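Local coordinates for enhancer of mrna-decapping protein 3 (Homo sapiens, PDB 2VC8), which binds single-stranded RNA and promotes mRNA decapping and degradation, its LSm domain being the part described here, at residues 29-32 / 33-36. Residues are numbered along the deposited sequence; the frame is centred on the assembly and turned at random.
Sequences AVDQ and VSQT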
loop_
_atom_site.group_PDB
_atom_site.type_symbol
_atom_site.label_atom_id
_atom_site.label_comp_id
_atom_site.label_asym_id
_atom_site.label_seq_id
_atom_site.Cartn_x
_atom_site.Cartn_y
_atom_site.Cartn_z
ATOM N N ALA A 29 0.590 -4.238 -6.276
ATOM C CA ALA A 29 -0.196 -3.905 -7.470
ATOM C C ALA A 29 -0.667 -2.483 -7.471
ATOM O O ALA A 29 -0.902 -1.908 -6.400
ATOM C CB ALA A 29 -1.411 -4.947 -7.681
ATOM N N VAL A 30 -0.829 -1.901 -8.670
ATOM C CA VAL A 30 -1.431 -0.576 -8.827
ATOM C C VAL A 30 -2.377 -0.677 -10.022
ATOM O O VAL A 30 -1.961 -1.068 -11.103
ATOM C CB VAL A 30 -0.394 0.539 -9.105
ATOM C CG1 VAL A 30 -1.064 1.892 -9.378
ATOM C CG2 VAL A 30 0.616 0.663 -7.982
ATOM N N ASP A 31 -3.626 -0.298 -9.849
ATOM C CA ASP A 31 -4.612 -0.349 -10.934
ATOM C C ASP A 31 -4.941 1.065 -11.339
ATOM O O ASP A 31 -5.619 1.782 -10.585
ATOM C CB ASP A 31 -5.863 -1.098 -10.473
ATOM C CG ASP A 31 -6.924 -1.185 -11.563
ATOM O OD1 ASP A 31 -6.841 -0.428 -12.539
ATOM O OD2 ASP A 31 -7.868 -1.981 -11.397
ATOM N N GLN A 32 -4.477 1.496 -12.511
ATOM C CA GLN A 32 -4.710 2.885 -12.950
ATOM C C GLN A 32 -6.161 3.185 -13.313
ATOM O O GLN A 32 -6.610 4.320 -13.214
ATOM C CB GLN A 32 -3.807 3.243 -14.137
ATOM C CG GLN A 32 -2.344 3.263 -13.786
ATOM C CD GLN A 32 -1.506 3.852 -14.911
ATOM O OE1 GLN A 32 -0.674 3.162 -15.511
ATOM N NE2 GLN A 32 -1.736 5.128 -15.219
ATOM N N VAL A 33 -6.905 2.165 -13.701
ATOM C CA VAL A 33 -8.289 2.391 -14.113
ATOM C C VAL A 33 -9.181 2.580 -12.900
ATOM O O VAL A 33 -9.899 3.560 -12.821
ATOM C CB VAL A 33 -8.803 1.223 -14.952
ATOM C CG1 VAL A 33 -10.229 1.545 -15.470
ATOM C CG2 VAL A 33 -7.843 0.928 -16.105
ATOM N N SER A 34 -9.119 1.656 -11.949
ATOM C CA SER A 34 -9.910 1.768 -10.721
ATOM C C SER A 34 -9.236 2.700 -9.697
ATOM O O SER A 34 -9.815 3.019 -8.664
ATOM C CB SER A 34 -10.146 0.395 -10.117
ATOM O OG SER A 34 -10.933 -0.401 -10.992
ATOM N N GLN A 35 -8.013 3.125 -9.972
ATOM C CA GLN A 35 -7.302 4.036 -9.105
ATOM C C GLN A 35 -7.090 3.417 -7.720
ATOM O O GLN A 35 -7.426 4.005 -6.675
ATOM C CB GLN A 35 -8.007 5.393 -9.020
ATOM C CG GLN A 35 -8.050 6.130 -10.364
ATOM C CD GLN A 35 -8.663 7.543 -10.297
ATOM O OE1 GLN A 35 -9.598 7.800 -9.556
ATOM N NE2 GLN A 35 -8.113 8.444 -11.080
ATOM N N THR A 36 -6.502 2.229 -7.713
ATOM C CA THR A 36 -6.230 1.511 -6.464
ATOM C C THR A 36 -4.761 1.138 -6.339
ATOM O O THR A 36 -4.003 1.042 -7.298
ATOM C CB THR A 36 -7.093 0.240 -6.339
ATOM O OG1 THR A 36 -6.700 -0.668 -7.326
ATOM C CG2 THR A 36 -8.591 0.511 -6.489
HETATM O O HOH W 1 -9.948 -2.378 -12.787
#
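Asp31 and Thr36 form an antiparallel hydrogen-bonded pair, their CA atoms 5.1 Å apart, where strand 22-31 turns back into strand 36-39 of the Sm fold. The turn is a hairpin with a G1 beta bulge. Asp31 N donates to Thr36 O at 2.9 Å, and Thr36 N returns a bond to Asp31 O. Gln35, whose backbone takes up a left-handed conformation (phi 61°), adds a weak, strongly bent bond from its N to the same Asp31 O.

The Asp31 carboxylate folds back on the loop as an Asx turn: with CG trans to the backbone N (chi1 -180°), OD1 accepts the amides of Val33 and Ser34 from one face of its plane. Val33 N comes in close to the line of the C-O bond, 2.8 Å from Asp31 OD1. Ser34 N, by contrast, stands well above the plane, 3.1 Å from Asp31 OD1, in a straighter bond. With an alanine here, the amides of Val33 and Ser34 would probably lose this acceptor, and the loop would be freer to shift. On the sheet face that the two side chains share, Thr36 OG1 lies 3.3 Å from Asp31 CB. Val30 CA makes a CA-H...O contact with Thr36 O, while the Val30 side chain also touches Thr5. Further along the two strands, Ala29 pairs through the backbone with Ser38; from the loop, Gln35 is bonded through the backbone to Ala58. At the exposed surface, in the Ser34 conformer modelled here, a water gives a hydrogen to Asp31 OD2, 2.5 Å away, and lies 2.8 Å from Ser34 OG.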